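Local structure of dihydropyrimidinase (Brevibacillus agri, 3SFW) at residues H183-D188 and Y210-E215; A161-L166 and T221-A226; G77-A82 and K441-H446; L431-F436 and A449-K454; S14-A19 and S360-V365. The protein probably catalyses the reversible hydrolytic ring opening of dihydropyrimidines at a two-zinc centre. All coordinates share one frame; numbering follows the deposited sequence.

Interaction 1. Residues H183-D188 and Y210-E215; sequences HAENGD and YTRPPE. With ZN (zinc ion), chain D.
E185 and R212 form a side-on salt bridge in which two guanidinium nitrogens take one carboxylate oxygen each. R212 NH2 donates to E185 OE1 at 2.8 Å with the oxygen close to the guanidinium plane, while R212 NE reaches E185 OE2 at 3.0 Å. Both oxygens are met on their syn side, though the two planes are 40° apart. A bend in the arginine chain at chi3 (79°) swings its NE edge onto the acid.

The second kind of interaction is a His-carboxylate hydrogen bond. H183 NE2 gives its proton to E185 OE1 at 2.7 Å, in the imidazole plane and on the anti side of the oxygen. It comes from the face opposite R212 NH2, so OE1 holds two donors at once.

Metal coordination is the third. H183 ND1 binds zinc at 2.2 Å, beside two waters; H239 and the carboxylated lysine K150 complete the site.

Replacing E185 by an alanine is likely to leave the buried guanidinium of R212 without its carboxylate mate and the H183 ring freer to turn. Glutamate suits the position because its extended chain carries two acceptors far enough to serve both partners. As a second-shell carboxylate, E185 orients the zinc ligand and may make the imidazole a stronger electron donor, an effect that R212 would temper by sharing OE1.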
# COMPACT_ATOMS: atom_id res chain seq x y z
N HIS A 183 -15.07 -15.52 -11.19
CA HIS A 183 -13.84 -16.31 -11.38
C HIS A 183 -12.82 -15.33 -11.98
O HIS A 183 -12.95 -14.95 -13.16
CB HIS A 183 -14.09 -17.49 -12.39
CG HIS A 183 -12.83 -18.25 -12.72
ND1 HIS A 183 -12.65 -19.59 -12.41
CD2 HIS A 183 -11.67 -17.83 -13.30
CE1 HIS A 183 -11.44 -19.96 -12.83
NE2 HIS A 183 -10.83 -18.91 -13.35
N ALA A 184 -11.83 -14.92 -11.18
CA ALA A 184 -10.98 -13.78 -11.57
C ALA A 184 -9.60 -14.28 -12.01
O ALA A 184 -8.64 -14.26 -11.23
CB ALA A 184 -10.83 -12.75 -10.39
N GLU A 185 -9.47 -14.62 -13.29
CA GLU A 185 -8.13 -14.69 -13.95
C GLU A 185 -8.29 -13.98 -15.27
O GLU A 185 -9.37 -14.11 -15.92
CB GLU A 185 -7.71 -16.14 -14.26
CG GLU A 185 -7.57 -17.07 -13.03
CD GLU A 185 -7.30 -18.49 -13.47
OE1 GLU A 185 -8.26 -19.16 -13.98
OE2 GLU A 185 -6.10 -18.88 -13.42
N ASN A 186 -7.21 -13.37 -15.76
CA ASN A 186 -7.33 -12.71 -17.08
C ASN A 186 -7.35 -13.75 -18.19
O ASN A 186 -6.31 -14.38 -18.51
CB ASN A 186 -6.23 -11.67 -17.28
CG ASN A 186 -6.46 -10.85 -18.53
OD1 ASN A 186 -6.50 -11.40 -19.63
ND2 ASN A 186 -6.61 -9.56 -18.37
N GLY A 187 -8.52 -13.99 -18.76
CA GLY A 187 -8.62 -15.06 -19.77
C GLY A 187 -7.81 -14.81 -21.03
O GLY A 187 -7.52 -15.76 -21.76
N ASP A 188 -7.57 -13.55 -21.38
CA ASP A 188 -6.80 -13.28 -22.62
C ASP A 188 -5.33 -13.55 -22.44
O ASP A 188 -4.65 -14.12 -23.34
CB ASP A 188 -7.02 -11.86 -23.09
CG ASP A 188 -8.44 -11.65 -23.63
OD1 ASP A 188 -8.90 -12.46 -24.47
OD2 ASP A 188 -9.10 -10.70 -23.21
N TYR A 210 1.99 -22.96 -15.06
CA TYR A 210 2.88 -21.95 -15.58
C TYR A 210 2.21 -20.98 -16.52
O TYR A 210 2.68 -19.86 -16.68
CB TYR A 210 4.07 -22.59 -16.27
CG TYR A 210 4.97 -23.38 -15.35
CD1 TYR A 210 5.85 -24.34 -15.87
CD2 TYR A 210 4.98 -23.16 -13.97
CE1 TYR A 210 6.73 -25.06 -15.04
CE2 TYR A 210 5.83 -23.90 -13.12
CZ TYR A 210 6.74 -24.81 -13.68
OH TYR A 210 7.57 -25.57 -12.85
N THR A 211 1.12 -21.41 -17.16
CA THR A 211 0.44 -20.58 -18.14
C THR A 211 -0.70 -19.73 -17.49
O THR A 211 -1.41 -19.00 -18.19
CB THR A 211 -0.21 -21.44 -19.27
OG1 THR A 211 -1.03 -22.47 -18.69
CG2 THR A 211 0.89 -22.13 -20.15
N ARG A 212 -0.87 -19.90 -16.18
CA ARG A 212 -1.82 -19.02 -15.42
C ARG A 212 -1.16 -18.36 -14.22
O ARG A 212 -1.54 -18.65 -13.07
CB ARG A 212 -3.02 -19.85 -14.94
CG ARG A 212 -3.46 -20.91 -15.94
CD ARG A 212 -4.56 -21.80 -15.34
NE ARG A 212 -5.89 -21.16 -15.37
CZ ARG A 212 -6.78 -21.29 -16.37
NH1 ARG A 212 -6.49 -22.04 -17.45
NH2 ARG A 212 -7.99 -20.74 -16.26
N PRO A 213 -0.20 -17.43 -14.45
CA PRO A 213 0.56 -16.93 -13.29
C PRO A 213 -0.29 -16.13 -12.33
O PRO A 213 -1.36 -15.61 -12.71
CB PRO A 213 1.62 -16.01 -13.92
CG PRO A 213 1.56 -16.25 -15.40
CD PRO A 213 0.18 -16.75 -15.70
N PRO A 214 0.16 -16.01 -11.08
CA PRO A 214 -0.69 -15.34 -10.07
C PRO A 214 -1.01 -13.91 -10.41
O PRO A 214 -2.04 -13.38 -10.00
CB PRO A 214 0.13 -15.43 -8.77
CG PRO A 214 1.47 -15.97 -9.17
CD PRO A 214 1.36 -16.64 -10.49
N GLU A 215 -0.09 -13.23 -11.11
CA GLU A 215 -0.34 -11.87 -11.54
C GLU A 215 -1.61 -11.75 -12.39
O GLU A 215 -2.24 -10.71 -12.36
CB GLU A 215 0.87 -11.33 -12.31
CG GLU A 215 2.13 -11.15 -11.39
CD GLU A 215 2.98 -12.43 -11.10
OE1 GLU A 215 2.75 -13.54 -11.65
OE2 GLU A 215 3.92 -12.30 -10.29
ZN ZN D . -13.72 -21.05 -11.18
O HOH W 1 -4.11 -17.28 -12.45
O HOH W 2 -14.57 -22.17 -12.75
O HOH W 3 -12.30 -22.69 -11.72

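Interaction 2. Residues A161-L166 and T221-A226; sequences ADDETL and TGRAIA
Two helices of the amidohydrolase TIM-barrel domain, 163-176 and 214-230, are joined by a salt bridge from D163 to R223 and an apolar touch of L166 on A224. R223 NH2 donates to D163 OD1 at 2.8 Å with an N-H...O angle of 159°. The oxygen lies in the guanidinium plane and is approached on its syn side. The carboxylate is turned 45° from that plane; one nitrogen, NH2, bonds one oxygen, OD1. R223 CG lies anti to the backbone N (chi1 175°), and the extended start of the chain lays R223 CD against the acid, 3.4 Å from D163 OD1; the bend at chi3 then brings NH2 to the same oxygen.

The same NH2 meets a water at 3.3 Å, which donates to A161 O at 2.7 Å. Both acidic neighbours fit the long, many-handed arginine: its NH1 pairs with E219, while D163 OD2 bonds N186 of a second subunit. A leucine in place of R223 would probably leave D163 and E219 without their shared positive mate in a buried setting.

The start of helix 163-176 is fixed by D162 at the N-cap, whose OD1 accepts from T165 N at 2.8 Å. Further on, L166 points to the partner helix beside V182 of strand 180-182. Alanine suits the facing position because its small side chain allows close approach: L166 CD2 lies 4.0 Å from A224 CA and 4.1 Å from A224 CB.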
# COMPACT_ATOMS: atom_id res chain seq x y z
N ALA A 161 -16.75 -14.00 -20.03
CA ALA A 161 -17.46 -12.74 -20.29
C ALA A 161 -16.49 -11.58 -20.26
O ALA A 161 -15.38 -11.70 -19.73
CB ALA A 161 -18.55 -12.51 -19.20
N ASP A 162 -16.92 -10.45 -20.79
CA ASP A 162 -16.03 -9.30 -20.90
C ASP A 162 -16.43 -8.19 -19.92
O ASP A 162 -17.28 -8.40 -19.06
CB ASP A 162 -16.00 -8.80 -22.35
CG ASP A 162 -17.32 -8.24 -22.81
OD1 ASP A 162 -18.24 -8.02 -21.99
OD2 ASP A 162 -17.44 -7.99 -24.04
N ASP A 163 -15.70 -7.08 -19.97
CA ASP A 163 -15.92 -5.98 -19.05
C ASP A 163 -17.29 -5.36 -19.20
O ASP A 163 -17.87 -4.91 -18.21
CB ASP A 163 -14.84 -4.91 -19.19
CG ASP A 163 -13.48 -5.38 -18.66
OD1 ASP A 163 -13.42 -6.45 -17.98
OD2 ASP A 163 -12.49 -4.65 -18.89
N GLU A 164 -17.77 -5.23 -20.43
CA GLU A 164 -19.15 -4.77 -20.62
C GLU A 164 -20.17 -5.68 -19.89
O GLU A 164 -21.05 -5.17 -19.14
CB GLU A 164 -19.46 -4.68 -22.13
CG GLU A 164 -20.93 -4.38 -22.41
CD GLU A 164 -21.26 -4.29 -23.93
OE1 GLU A 164 -22.40 -3.92 -24.25
OE2 GLU A 164 -20.39 -4.58 -24.79
N THR A 165 -20.03 -6.99 -20.03
CA THR A 165 -20.94 -7.90 -19.33
C THR A 165 -20.81 -7.77 -17.82
O THR A 165 -21.82 -7.71 -17.09
CB THR A 165 -20.73 -9.34 -19.80
OG1 THR A 165 -21.18 -9.43 -21.15
CG2 THR A 165 -21.52 -10.29 -18.96
N LEU A 166 -19.58 -7.71 -17.33
CA LEU A 166 -19.38 -7.71 -15.87
C LEU A 166 -19.88 -6.39 -15.30
O LEU A 166 -20.59 -6.38 -14.29
CB LEU A 166 -17.89 -7.96 -15.53
CG LEU A 166 -17.53 -7.74 -14.04
CD1 LEU A 166 -18.39 -8.68 -13.15
CD2 LEU A 166 -16.03 -8.01 -13.83
N THR A 221 -8.78 -9.91 -10.45
CA THR A 221 -9.38 -9.56 -9.13
C THR A 221 -9.48 -8.04 -9.03
O THR A 221 -10.53 -7.49 -8.64
CB THR A 221 -8.53 -10.15 -7.96
OG1 THR A 221 -8.51 -11.58 -8.11
CG2 THR A 221 -9.14 -9.77 -6.63
N GLY A 222 -8.37 -7.35 -9.29
CA GLY A 222 -8.41 -5.88 -9.19
C GLY A 222 -9.42 -5.23 -10.15
O GLY A 222 -10.02 -4.20 -9.82
N ARG A 223 -9.51 -5.78 -11.35
CA ARG A 223 -10.45 -5.27 -12.36
C ARG A 223 -11.88 -5.46 -11.87
O ARG A 223 -12.70 -4.53 -11.94
CB ARG A 223 -10.24 -5.97 -13.70
CG ARG A 223 -11.27 -5.56 -14.78
CD ARG A 223 -10.63 -5.73 -16.18
NE ARG A 223 -9.79 -6.94 -16.25
CZ ARG A 223 -10.17 -8.13 -16.68
NH1 ARG A 223 -9.35 -9.17 -16.59
NH2 ARG A 223 -11.36 -8.26 -17.30
N ALA A 224 -12.19 -6.65 -11.34
CA ALA A 224 -13.57 -6.88 -10.87
C ALA A 224 -13.86 -5.93 -9.69
O ALA A 224 -14.97 -5.36 -9.58
CB ALA A 224 -13.74 -8.33 -10.46
N ILE A 225 -12.85 -5.67 -8.86
CA ILE A 225 -13.03 -4.80 -7.71
C ILE A 225 -13.28 -3.34 -8.15
O ILE A 225 -14.20 -2.70 -7.66
CB ILE A 225 -11.79 -4.84 -6.78
CG1 ILE A 225 -11.85 -6.10 -5.93
CG2 ILE A 225 -11.69 -3.54 -5.95
CD1 ILE A 225 -10.53 -6.44 -5.25
N ALA A 226 -12.54 -2.87 -9.15
CA ALA A 226 -12.72 -1.51 -9.63
C ALA A 226 -14.12 -1.31 -10.24
O ALA A 226 -14.78 -0.28 -10.00
CB ALA A 226 -11.65 -1.18 -10.71
O HOH W 4 -13.28 -10.68 -18.44

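Interaction 3. Residues G77-A82 and K441-H446; sequences GTKAAA and KQFVGH
K79 and F443 mark the closest backbone approach, with 8.0 Å between K79 CA on helix 74-83 and F443 CA on the short strand 442-443. Both residues direct their side chains across this gap. The backbones exchange no hydrogen bond, so the contact rests on these two side chains.

K79 comes over one face of the phenylalanine ring with its CD methylene, the two side chains crossing at about a right angle. K79 CD stands almost over the middle of the F443 ring, 3.5 Å from the centroid and 10° off the normal, a CH-pi contact. Bends at chi3 (55°) and chi4 (74°) carry the ammonium onward; K79 NZ is 5.9 Å from the centroid of the F443 ring, at most a weak cation-pi attraction. Lysine suits this partly exposed site because its methylenes pack while its charge moves off. The opposite ring face is met near its rim by G445 N, and glycine fits there since a CB would be crowded by F443 CE1.

In the fold, this surface contact joins barrel helix 74-83 to the C-terminal part of the sheet. Strand 442-443 pairs antiparallel with strand 435-439, whose V437 touches both F443 and A82, so that it packs against both segments.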
# COMPACT_ATOMS: atom_id res chain seq x y z
N GLY A 77 -22.91 -36.53 -5.30
CA GLY A 77 -22.21 -35.35 -4.81
C GLY A 77 -22.78 -34.86 -3.48
O GLY A 77 -22.03 -34.46 -2.57
N THR A 78 -24.11 -34.85 -3.35
CA THR A 78 -24.72 -34.43 -2.06
C THR A 78 -24.50 -35.48 -0.98
O THR A 78 -24.33 -35.15 0.19
CB THR A 78 -26.22 -34.05 -2.16
OG1 THR A 78 -27.01 -35.16 -2.61
CG2 THR A 78 -26.39 -32.85 -3.09
N LYS A 79 -24.45 -36.77 -1.37
CA LYS A 79 -24.21 -37.79 -0.36
C LYS A 79 -22.77 -37.63 0.18
O LYS A 79 -22.52 -37.73 1.39
CB LYS A 79 -24.44 -39.21 -0.92
CG LYS A 79 -24.16 -40.30 0.06
CD LYS A 79 -24.92 -41.60 -0.37
CE LYS A 79 -24.55 -41.98 -1.81
NZ LYS A 79 -23.20 -42.54 -1.95
N ALA A 80 -21.82 -37.37 -0.73
CA ALA A 80 -20.43 -37.20 -0.33
C ALA A 80 -20.29 -35.93 0.55
O ALA A 80 -19.60 -35.93 1.55
CB ALA A 80 -19.56 -37.08 -1.59
N ALA A 81 -20.99 -34.87 0.19
CA ALA A 81 -20.99 -33.64 1.01
C ALA A 81 -21.46 -33.99 2.41
O ALA A 81 -20.83 -33.58 3.41
CB ALA A 81 -21.93 -32.58 0.39
N ALA A 82 -22.56 -34.74 2.51
CA ALA A 82 -23.12 -35.06 3.83
C ALA A 82 -22.12 -35.92 4.64
O ALA A 82 -21.90 -35.67 5.83
CB ALA A 82 -24.47 -35.82 3.69
N LYS A 441 -21.67 -42.86 10.69
CA LYS A 441 -20.89 -43.07 9.49
C LYS A 441 -21.55 -44.04 8.48
O LYS A 441 -20.88 -44.53 7.58
CB LYS A 441 -19.42 -43.48 9.81
CG LYS A 441 -18.65 -42.35 10.57
CD LYS A 441 -17.36 -42.87 11.17
CE LYS A 441 -16.29 -42.86 10.13
NZ LYS A 441 -15.04 -43.32 10.82
N GLN A 442 -22.87 -44.19 8.56
CA GLN A 442 -23.62 -44.98 7.57
C GLN A 442 -24.68 -44.09 6.93
O GLN A 442 -25.24 -43.19 7.59
CB GLN A 442 -24.27 -46.17 8.29
CG GLN A 442 -23.20 -47.16 8.82
CD GLN A 442 -23.76 -48.14 9.83
OE1 GLN A 442 -24.42 -47.73 10.79
NE2 GLN A 442 -23.46 -49.43 9.64
N PHE A 443 -24.94 -44.30 5.65
CA PHE A 443 -25.92 -43.44 4.98
C PHE A 443 -27.34 -43.94 5.25
O PHE A 443 -27.72 -45.05 4.80
CB PHE A 443 -25.68 -43.43 3.47
CG PHE A 443 -26.73 -42.69 2.69
CD1 PHE A 443 -26.97 -41.32 2.93
CD2 PHE A 443 -27.36 -43.30 1.61
CE1 PHE A 443 -27.90 -40.61 2.13
CE2 PHE A 443 -28.28 -42.61 0.82
CZ PHE A 443 -28.58 -41.26 1.11
N VAL A 444 -28.14 -43.12 5.93
CA VAL A 444 -29.52 -43.48 6.28
C VAL A 444 -30.57 -42.52 5.66
O VAL A 444 -31.78 -42.72 5.82
CB VAL A 444 -29.72 -43.58 7.81
CG1 VAL A 444 -28.79 -44.64 8.37
CG2 VAL A 444 -29.40 -42.22 8.46
N GLY A 445 -30.10 -41.59 4.83
CA GLY A 445 -30.98 -40.69 4.11
C GLY A 445 -31.49 -41.31 2.82
O GLY A 445 -31.47 -42.53 2.66
N HIS A 446 -31.94 -40.48 1.88
CA HIS A 446 -32.40 -41.02 0.59
C HIS A 446 -32.35 -40.03 -0.54
O HIS A 446 -32.45 -38.81 -0.32
CB HIS A 446 -33.82 -41.60 0.72
CG HIS A 446 -34.87 -40.60 1.12
ND1 HIS A 446 -35.23 -40.39 2.43
CD2 HIS A 446 -35.71 -39.84 0.37
CE1 HIS A 446 -36.19 -39.48 2.48
NE2 HIS A 446 -36.54 -39.17 1.24

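Interaction 4. Residues L431-F436 and A449-K454; sequences LSRGAF and AGRYVK
A449 O is gripped by R433 and by a water that R433 also holds. R433 NH2 donates to it at 2.8 Å, in a bent bond (142° at the hydrogen) that arrives tilted from the carbonyl plane. The water donates to A449 O at 2.7 Å and accepts from R433 NH1 at 3.0 Å, so the carbonyl, the water and the end of the guanidinium close a small ring.

Over the face of R433 lies R451. The two guanidinium groups stack with centres 3.9 Å apart and planes inclined by 28°; R433 NH1 sits 3.4 Å from R451 CZ. R451 CG covers the same face, 3.5 Å from R433 NH2. This CG, anti to its carbonyl carbon (chi1 -58°), is set over R433, and the bends at chi2 and chi3 bring the guanidinium of R451 over it as well. The closeness of two like charges is probably eased by E26, whose two oxygens take one nitrogen of each arginine, and by D119, which takes R433 NH2.

R433 and G434 form the corners of a type I' turn, where both have positive phi, a conformation especially easy for glycine. The turn links strands 422-432 and 435-439 as a tight hairpin. Against it runs the loop 449-454, in which R451 and V453 bond by backbone to Y120 on strand 119-124, so the hairpin tip is joined to the edge of that strand.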
# COMPACT_ATOMS: atom_id res chain seq x y z
N LEU A 431 -27.53 -34.49 10.49
CA LEU A 431 -28.98 -34.27 10.32
C LEU A 431 -29.21 -33.15 9.32
O LEU A 431 -28.48 -32.12 9.33
CB LEU A 431 -29.59 -33.84 11.65
CG LEU A 431 -29.50 -34.95 12.72
CD1 LEU A 431 -28.89 -34.38 14.01
CD2 LEU A 431 -30.90 -35.56 13.02
N SER A 432 -30.25 -33.33 8.51
CA SER A 432 -30.73 -32.30 7.56
C SER A 432 -32.23 -32.08 7.81
O SER A 432 -33.01 -33.02 7.70
CB SER A 432 -30.47 -32.75 6.12
OG SER A 432 -31.16 -31.91 5.19
N ARG A 433 -32.63 -30.88 8.23
CA ARG A 433 -34.03 -30.62 8.61
C ARG A 433 -34.57 -31.69 9.58
O ARG A 433 -35.68 -32.19 9.43
CB ARG A 433 -34.91 -30.43 7.36
CG ARG A 433 -34.78 -29.00 6.75
CD ARG A 433 -35.58 -28.73 5.44
NE ARG A 433 -35.09 -29.53 4.32
CZ ARG A 433 -35.47 -30.78 4.02
NH1 ARG A 433 -36.59 -31.30 4.50
NH2 ARG A 433 -34.81 -31.44 3.06
N GLY A 434 -33.75 -32.04 10.56
CA GLY A 434 -34.16 -32.90 11.68
C GLY A 434 -34.17 -34.39 11.35
O GLY A 434 -34.46 -35.21 12.21
N ALA A 435 -33.90 -34.75 10.09
CA ALA A 435 -33.78 -36.17 9.74
C ALA A 435 -32.34 -36.55 9.54
O ALA A 435 -31.58 -35.84 8.87
CB ALA A 435 -34.62 -36.50 8.45
N PHE A 436 -31.96 -37.74 10.00
CA PHE A 436 -30.58 -38.20 9.79
C PHE A 436 -30.34 -38.46 8.32
O PHE A 436 -31.21 -39.06 7.63
CB PHE A 436 -30.32 -39.49 10.55
CG PHE A 436 -30.07 -39.28 12.02
CD1 PHE A 436 -31.07 -39.57 12.94
CD2 PHE A 436 -28.83 -38.82 12.46
CE1 PHE A 436 -30.84 -39.35 14.30
CE2 PHE A 436 -28.58 -38.62 13.79
CZ PHE A 436 -29.56 -38.91 14.72
N ALA A 449 -34.47 -36.55 -0.73
CA ALA A 449 -34.80 -35.93 0.56
C ALA A 449 -34.52 -34.42 0.57
O ALA A 449 -35.16 -33.65 1.32
CB ALA A 449 -34.00 -36.61 1.67
N GLY A 450 -33.45 -34.04 -0.12
CA GLY A 450 -33.00 -32.66 -0.18
C GLY A 450 -33.99 -31.77 -0.87
O GLY A 450 -34.76 -32.22 -1.72
N ARG A 451 -34.06 -30.51 -0.43
CA ARG A 451 -34.97 -29.50 -1.01
C ARG A 451 -34.22 -28.28 -1.53
O ARG A 451 -33.17 -27.91 -1.01
CB ARG A 451 -36.01 -29.01 0.01
CG ARG A 451 -36.85 -30.17 0.56
CD ARG A 451 -38.25 -29.74 0.87
NE ARG A 451 -38.30 -28.93 2.07
CZ ARG A 451 -38.96 -29.27 3.18
NH1 ARG A 451 -38.91 -28.47 4.24
NH2 ARG A 451 -39.65 -30.40 3.24
N TYR A 452 -34.80 -27.68 -2.56
CA TYR A 452 -34.25 -26.45 -3.15
C TYR A 452 -34.47 -25.32 -2.16
O TYR A 452 -35.55 -25.21 -1.57
CB TYR A 452 -34.99 -26.12 -4.48
CG TYR A 452 -34.55 -24.78 -5.05
CD1 TYR A 452 -33.27 -24.62 -5.59
CD2 TYR A 452 -35.43 -23.66 -5.08
CE1 TYR A 452 -32.84 -23.39 -6.09
CE2 TYR A 452 -34.98 -22.42 -5.54
CZ TYR A 452 -33.70 -22.30 -6.05
OH TYR A 452 -33.26 -21.12 -6.56
N VAL A 453 -33.46 -24.46 -2.02
CA VAL A 453 -33.57 -23.29 -1.12
C VAL A 453 -33.69 -22.01 -1.92
O VAL A 453 -32.83 -21.73 -2.77
CB VAL A 453 -32.30 -23.19 -0.23
CG1 VAL A 453 -32.42 -21.97 0.73
CG2 VAL A 453 -32.18 -24.49 0.58
N LYS A 454 -34.82 -21.31 -1.77
CA LYS A 454 -35.03 -20.01 -2.45
C LYS A 454 -34.40 -18.93 -1.59
O LYS A 454 -34.74 -18.81 -0.41
CB LYS A 454 -36.55 -19.71 -2.63
CG LYS A 454 -37.23 -20.40 -3.84
CD LYS A 454 -38.72 -19.92 -4.00
CE LYS A 454 -39.26 -19.95 -5.48
NZ LYS A 454 -38.73 -21.03 -6.39
O HOH W 5 -37.13 -33.90 3.16

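Interaction 5. Residues S14-A19 and S360-V365; sequences SDTYQA and SLNQFV
The first turn of helix 361-376, closed by a capping box, presses N362 against S14, D15 and T16 at the start of strand 16-18. In the box, Q363 N donates to S360 OG at 3.0 Å, and S360 N returns a bond to Q363 OE1, also at 3.0 Å. Serine is well suited to the N-cap because its short hydroxyl folds back onto the helix start, while glutamine is long enough to reach the serine's own N-H.

N362 is the residue that crosses to segment 14-19. The backbones are near, with S14 CA 6.0 Å from N362 CA, and the asparagine points toward that segment, its CG anti to the carbonyl carbon (chi1 -66°). N362 CG lies 3.7 Å from S14 O and 3.8 Å from T16 OG1, so the amide sits among backbone and hydroxyl oxygens. T16 points its side chain at the helix and brings OG1 to this group. L361 and N362 also pack on V11 of strand 9-11.

A neighbouring, third subunit borders the contact: its T384 bonds D15 OD1, and its P461 carbonyl meets S360 OG. A short polar side chain such as asparagine therefore suits this place, lined by the carbonyls of S14 and D15 in the loop just before strand 16-18 and by the T16 hydroxyl, beside a subunit boundary.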
# COMPACT_ATOMS: atom_id res chain seq x y z
N SER A 14 -20.43 -17.68 17.00
CA SER A 14 -20.18 -16.87 18.20
C SER A 14 -19.96 -17.72 19.46
O SER A 14 -18.98 -17.53 20.21
CB SER A 14 -21.29 -15.84 18.40
OG SER A 14 -22.61 -16.40 18.21
N ASP A 15 -20.81 -18.71 19.65
CA ASP A 15 -21.00 -19.30 20.97
C ASP A 15 -20.26 -20.63 21.06
O ASP A 15 -20.05 -21.31 20.03
CB ASP A 15 -22.51 -19.52 21.21
CG ASP A 15 -23.26 -18.21 21.36
OD1 ASP A 15 -22.92 -17.46 22.28
OD2 ASP A 15 -24.14 -17.93 20.53
N THR A 16 -19.94 -21.04 22.30
CA THR A 16 -19.40 -22.37 22.61
C THR A 16 -19.88 -22.77 24.01
O THR A 16 -19.56 -22.09 25.00
CB THR A 16 -17.82 -22.37 22.67
OG1 THR A 16 -17.26 -21.81 21.46
CG2 THR A 16 -17.28 -23.78 22.84
N TYR A 17 -20.64 -23.86 24.13
CA TYR A 17 -21.31 -24.14 25.41
C TYR A 17 -21.82 -25.55 25.44
O TYR A 17 -22.07 -26.15 24.39
CB TYR A 17 -22.48 -23.16 25.68
CG TYR A 17 -23.59 -23.15 24.65
CD1 TYR A 17 -23.50 -22.35 23.49
CD2 TYR A 17 -24.69 -23.98 24.78
CE1 TYR A 17 -24.52 -22.35 22.55
CE2 TYR A 17 -25.73 -23.98 23.83
CZ TYR A 17 -25.61 -23.18 22.70
OH TYR A 17 -26.58 -23.21 21.75
N GLN A 18 -21.97 -26.08 26.65
CA GLN A 18 -22.51 -27.42 26.83
C GLN A 18 -24.00 -27.33 27.10
O GLN A 18 -24.43 -26.67 28.04
CB GLN A 18 -21.76 -28.10 27.97
CG GLN A 18 -20.42 -28.60 27.50
CD GLN A 18 -19.32 -28.38 28.50
OE1 GLN A 18 -19.09 -29.20 29.40
NE2 GLN A 18 -18.59 -27.26 28.34
N ALA A 19 -24.81 -27.88 26.21
CA ALA A 19 -26.23 -27.93 26.48
C ALA A 19 -26.83 -28.98 25.58
O ALA A 19 -26.15 -29.45 24.64
CB ALA A 19 -26.90 -26.57 26.17
N SER A 360 -9.76 -19.80 14.80
CA SER A 360 -10.42 -20.35 16.00
C SER A 360 -11.53 -21.35 15.64
O SER A 360 -11.98 -21.40 14.49
CB SER A 360 -11.00 -19.26 16.88
OG SER A 360 -12.10 -18.64 16.28
N LEU A 361 -11.98 -22.13 16.62
CA LEU A 361 -13.07 -23.07 16.36
C LEU A 361 -14.33 -22.28 15.97
O LEU A 361 -15.09 -22.70 15.10
CB LEU A 361 -13.34 -23.94 17.60
CG LEU A 361 -14.45 -24.98 17.44
CD1 LEU A 361 -14.20 -25.86 16.23
CD2 LEU A 361 -14.52 -25.84 18.69
N ASN A 362 -14.56 -21.10 16.59
CA ASN A 362 -15.74 -20.31 16.20
C ASN A 362 -15.59 -19.76 14.78
O ASN A 362 -16.55 -19.79 13.98
CB ASN A 362 -16.01 -19.12 17.17
CG ASN A 362 -16.38 -19.58 18.56
OD1 ASN A 362 -17.43 -20.26 18.79
ND2 ASN A 362 -15.51 -19.28 19.51
N GLN A 363 -14.39 -19.30 14.44
CA GLN A 363 -14.14 -18.86 13.06
C GLN A 363 -14.37 -19.98 12.04
O GLN A 363 -14.90 -19.70 10.97
CB GLN A 363 -12.75 -18.28 12.87
CG GLN A 363 -12.56 -16.92 13.61
CD GLN A 363 -11.15 -16.37 13.36
OE1 GLN A 363 -10.17 -17.12 13.43
NE2 GLN A 363 -11.07 -15.08 13.00
N PHE A 364 -13.95 -21.20 12.37
CA PHE A 364 -14.16 -22.39 11.51
C PHE A 364 -15.66 -22.52 11.18
O PHE A 364 -16.03 -22.68 10.04
CB PHE A 364 -13.62 -23.66 12.23
CG PHE A 364 -14.15 -24.96 11.68
CD1 PHE A 364 -13.59 -25.51 10.54
CD2 PHE A 364 -15.19 -25.63 12.31
CE1 PHE A 364 -14.05 -26.74 10.02
CE2 PHE A 364 -15.62 -26.89 11.86
CZ PHE A 364 -15.07 -27.42 10.66
N VAL A 365 -16.53 -22.36 12.18
CA VAL A 365 -17.96 -22.41 11.88
C VAL A 365 -18.39 -21.25 10.98
O VAL A 365 -19.23 -21.41 10.07
CB VAL A 365 -18.82 -22.45 13.17
CG1 VAL A 365 -20.34 -22.30 12.78
CG2 VAL A 365 -18.53 -23.78 13.94

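Interactions 1 and 2 form one cluster, centres 14 Å apart, sharing helix 214-230 and bordering a second subunit; interaction 1 alone holds a zinc ligand. Interactions 3, 4 and 5 lie some 36 to 38 Å from them, centre to centre, and all reach the same mixed sheet. Interactions 3 and 4 touch through V444 and F436, centres 12 Å apart, while interaction 5 borders a third subunit. Along the chain, interaction 1 is nested within 2, and both within 3 and 5; interaction 3 crosses both 4 and 5, and 4 follows 5. The barrel carries the metal site, while interactions 3 and 5 join segments near the two ends of the chain to helices 74-83 and 361-376.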